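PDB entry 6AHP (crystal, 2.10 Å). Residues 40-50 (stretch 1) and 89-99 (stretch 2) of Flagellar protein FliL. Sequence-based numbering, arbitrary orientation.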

# COMPACT_ATOMS: atom_id res chain seq x y z
N ALA A 40 -13.07 -14.52 15.11
CA ALA A 40 -11.83 -14.13 15.79
C ALA A 40 -10.61 -14.37 14.90
O ALA A 40 -9.64 -13.60 14.97
CB ALA A 40 -11.67 -14.89 17.11
N GLU A 41 -10.61 -15.44 14.10
CA GLU A 41 -9.41 -15.75 13.32
C GLU A 41 -9.23 -14.75 12.18
O GLU A 41 -8.11 -14.32 11.88
CB GLU A 41 -9.44 -17.17 12.77
CG GLU A 41 -8.06 -17.53 12.12
CD GLU A 41 -8.10 -18.66 11.10
OE1 GLU A 41 -9.05 -19.49 11.12
OE2 GLU A 41 -7.17 -18.72 10.26
N ASN A 42 -10.34 -14.38 11.51
CA ASN A 42 -10.24 -13.34 10.49
C ASN A 42 -9.84 -12.00 11.10
O ASN A 42 -9.10 -11.23 10.47
CB ASN A 42 -11.57 -13.23 9.72
CG ASN A 42 -11.75 -14.38 8.71
OD1 ASN A 42 -10.77 -14.85 8.12
ND2 ASN A 42 -13.00 -14.84 8.51
N GLU A 43 -10.28 -11.71 12.33
CA GLU A 43 -9.91 -10.45 12.95
C GLU A 43 -8.41 -10.41 13.24
O GLU A 43 -7.73 -9.42 12.92
CB GLU A 43 -10.71 -10.19 14.23
CG GLU A 43 -10.35 -8.84 14.86
CD GLU A 43 -11.03 -8.57 16.21
OE1 GLU A 43 -12.05 -9.24 16.52
OE2 GLU A 43 -10.56 -7.67 16.96
N GLU A 44 -7.87 -11.48 13.81
CA GLU A 44 -6.44 -11.47 14.10
C GLU A 44 -5.62 -11.42 12.81
O GLU A 44 -4.61 -10.71 12.74
CB GLU A 44 -6.10 -12.68 14.98
CG GLU A 44 -5.91 -13.98 14.27
CD GLU A 44 -4.99 -14.92 15.07
OE1 GLU A 44 -4.57 -14.52 16.18
OE2 GLU A 44 -4.67 -16.04 14.58
N LEU A 45 -6.08 -12.10 11.75
CA LEU A 45 -5.43 -11.98 10.45
C LEU A 45 -5.48 -10.55 9.90
O LEU A 45 -4.49 -10.06 9.36
CB LEU A 45 -6.07 -12.93 9.44
CG LEU A 45 -5.73 -14.40 9.69
CD1 LEU A 45 -6.54 -15.29 8.78
CD2 LEU A 45 -4.20 -14.60 9.48
N ALA A 46 -6.65 -9.89 9.99
CA ALA A 46 -6.76 -8.53 9.47
C ALA A 46 -5.81 -7.59 10.19
O ALA A 46 -5.23 -6.68 9.58
CB ALA A 46 -8.20 -8.03 9.60
N ARG A 47 -5.64 -7.79 11.50
CA ARG A 47 -4.71 -6.94 12.25
C ARG A 47 -3.26 -7.27 11.90
O ARG A 47 -2.44 -6.36 11.73
CB ARG A 47 -4.94 -7.08 13.75
CG ARG A 47 -6.35 -6.80 14.20
CD ARG A 47 -6.44 -6.80 15.72
NE ARG A 47 -7.77 -6.49 16.20
CZ ARG A 47 -8.25 -5.25 16.30
NH1 ARG A 47 -7.49 -4.22 15.95
NH2 ARG A 47 -9.48 -5.05 16.74
N TYR A 48 -2.92 -8.55 11.77
CA TYR A 48 -1.52 -8.90 11.50
C TYR A 48 -1.08 -8.41 10.12
O TYR A 48 0.06 -7.94 9.95
CB TYR A 48 -1.35 -10.41 11.63
CG TYR A 48 0.08 -10.90 11.35
CD1 TYR A 48 1.05 -10.91 12.37
CD2 TYR A 48 0.43 -11.36 10.11
CE1 TYR A 48 2.35 -11.35 12.11
CE2 TYR A 48 1.73 -11.81 9.84
CZ TYR A 48 2.68 -11.80 10.84
OH TYR A 48 3.95 -12.24 10.57
N HIS A 49 -1.96 -8.52 9.11
CA HIS A 49 -1.66 -8.14 7.74
C HIS A 49 -2.01 -6.70 7.42
O HIS A 49 -2.12 -6.35 6.23
CB HIS A 49 -2.36 -9.10 6.79
CG HIS A 49 -1.79 -10.48 6.85
ND1 HIS A 49 -0.59 -10.79 6.25
CD2 HIS A 49 -2.18 -11.59 7.51
CE1 HIS A 49 -0.29 -12.06 6.50
NE2 HIS A 49 -1.25 -12.56 7.26
N SER A 50 -2.22 -5.87 8.44
CA SER A 50 -2.52 -4.45 8.23
C SER A 50 -1.58 -3.72 7.27
O SER A 50 -2.08 -2.86 6.52
CB SER A 50 -2.52 -3.72 9.58
OG SER A 50 -3.82 -3.76 10.11
N ALA A 89 -5.33 -9.50 -2.56
CA ALA A 89 -4.02 -9.45 -1.90
C ALA A 89 -3.90 -10.50 -0.78
O ALA A 89 -2.85 -11.15 -0.63
CB ALA A 89 -3.75 -8.07 -1.31
N LEU A 90 -4.91 -10.64 0.04
CA LEU A 90 -4.78 -11.60 1.14
C LEU A 90 -4.93 -13.03 0.64
O LEU A 90 -4.28 -13.94 1.18
CB LEU A 90 -5.82 -11.28 2.22
CG LEU A 90 -5.57 -9.92 2.90
CD1 LEU A 90 -6.75 -9.51 3.69
CD2 LEU A 90 -4.36 -10.00 3.80
N ASN A 91 -5.80 -13.26 -0.35
CA ASN A 91 -5.87 -14.58 -1.00
C ASN A 91 -4.51 -14.97 -1.56
O ASN A 91 -4.06 -16.11 -1.37
CB ASN A 91 -6.92 -14.58 -2.11
CG ASN A 91 -8.33 -14.92 -1.60
OD1 ASN A 91 -8.48 -15.60 -0.58
ND2 ASN A 91 -9.36 -14.47 -2.30
N ALA A 92 -3.82 -14.03 -2.20
CA ALA A 92 -2.50 -14.34 -2.71
C ALA A 92 -1.51 -14.57 -1.58
O ALA A 92 -0.58 -15.38 -1.73
CB ALA A 92 -2.01 -13.21 -3.62
N ALA A 93 -1.70 -13.91 -0.45
CA ALA A 93 -0.67 -14.00 0.58
C ALA A 93 -0.89 -15.17 1.55
O ALA A 93 0.07 -15.85 1.90
CB ALA A 93 -0.58 -12.69 1.35
N VAL A 94 -2.12 -15.41 2.00
CA VAL A 94 -2.39 -16.49 2.95
C VAL A 94 -3.40 -17.49 2.43
O VAL A 94 -3.64 -18.51 3.09
CB VAL A 94 -2.85 -15.95 4.32
CG1 VAL A 94 -1.71 -15.29 5.03
CG2 VAL A 94 -4.04 -15.00 4.15
N GLY A 95 -4.00 -17.23 1.27
CA GLY A 95 -4.97 -18.13 0.70
C GLY A 95 -6.37 -18.01 1.26
O GLY A 95 -7.16 -18.95 1.09
N LYS A 96 -6.70 -16.92 1.93
CA LYS A 96 -8.05 -16.60 2.35
C LYS A 96 -8.27 -15.09 2.23
O LYS A 96 -7.40 -14.34 2.40
CB LYS A 96 -8.50 -17.06 3.72
CG LYS A 96 -7.54 -17.65 4.67
CD LYS A 96 -8.30 -18.62 5.54
CE LYS A 96 -7.77 -18.60 6.93
NZ LYS A 96 -8.66 -17.79 7.79
N PRO A 97 -9.48 -14.69 1.95
CA PRO A 97 -9.91 -13.32 1.75
C PRO A 97 -9.79 -12.44 2.98
O PRO A 97 -9.62 -11.30 2.80
CB PRO A 97 -11.33 -13.46 1.25
CG PRO A 97 -11.77 -14.72 1.77
CD PRO A 97 -10.58 -15.61 1.73
N VAL A 98 -10.04 -13.01 4.14
CA VAL A 98 -9.97 -12.42 5.44
C VAL A 98 -11.10 -11.48 5.80
O VAL A 98 -11.75 -11.68 6.73
CB VAL A 98 -8.59 -11.82 5.77
CG1 VAL A 98 -8.55 -11.05 7.04
CG2 VAL A 98 -7.53 -12.87 5.65
N ILE A 99 -11.31 -10.46 5.03
CA ILE A 99 -12.33 -9.51 5.34
C ILE A 99 -13.64 -9.74 4.65
O ILE A 99 -13.70 -10.43 3.71
CB ILE A 99 -11.89 -8.06 5.03
CG1 ILE A 99 -11.67 -7.85 3.55
CG2 ILE A 99 -10.66 -7.72 5.75
CD1 ILE A 99 -11.68 -6.42 3.10
O HOH W 1 -11.26 -15.51 5.28
O HOH W 2 -10.97 -17.68 8.75

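The polar end of this contact is organised around one lysine. K96 NZ lies 3.0 Å from E41 OE2, a salt bridge whose hydrogen bond is weak, so the pairing rests more on charge than on well-aimed geometry. Reach makes it possible: the CA-to-CB bond of E41 points sideways to the second stretch, but chi1 and chi2 are both t, and the extended chain carries the carboxylate to the ammonium. K96 meets it from a CA-to-CB bond directed toward the helix, with chi1 at 9° and chi3 and chi4 also between wells.

N42 supplies the more intricate polar link, and it does so through water. Its OD1 accepts from two waters. Water 1, 3.0 Å from N42 OD1, in turn accepts from the backbone of V98, with its oxygen 3.0 Å from V98 N. Water 2 stands 2.9 Å from N42 OD1 and accepts from K96 NZ at a short 2.5 Å. One side-chain oxygen thus ties the helix to both a backbone amide and a charged side chain of the loop. Direct contact is also close, with N42 CG 3.3 Å from V98 O, yet no direct hydrogen bond joins the two residues. The backbones come near here as well: N42 CA and V98 CA are 5.1 Å apart, a spacing that leaves little room between helix and loop.

Beside this polar group, L45 serves both kinds of neighbour. Its CD1 lies 3.4 Å from K96 NZ, so the ammonium end of the lysine sits beside a leucine methyl while it pairs with E41, and L45 CB packs 3.9 Å from V98 CG1. That same valine methyl reaches A46, with V98 CG1 4.0 Å from A46 CB and 3.7 Å from A46 N. V98 has more area covered by the opposing stretch than any other residue in the contact, although its CA-to-CB bond runs sideways; chi1 is t, and CG1 settles against two successive helical residues.

The packing continues at H49, the first residue beyond the helix to leave helical phi/psi. Its CB is 3.7 Å from L90 CD2, and its NE2 is 3.6 Å from V94 CG1; both methyls approach the ring obliquely. H49 ND1 is hydrogen-bonded elsewhere in the structure, which leaves the imidazole anchored while it packs against aliphatic groups. L90 points its CA-to-CB bond sideways and brings only its end near, whereas V94 is directed toward the helix. G95 then turns the chain with positive phi, where a CB would jam against the preceding carbonyl oxygen. The rule is economical: the contacting residues E41, N42, L45 and A46 of the helix, and H49 just after it, follow a three-and-four spacing, progressing from charge through water to methyl packing.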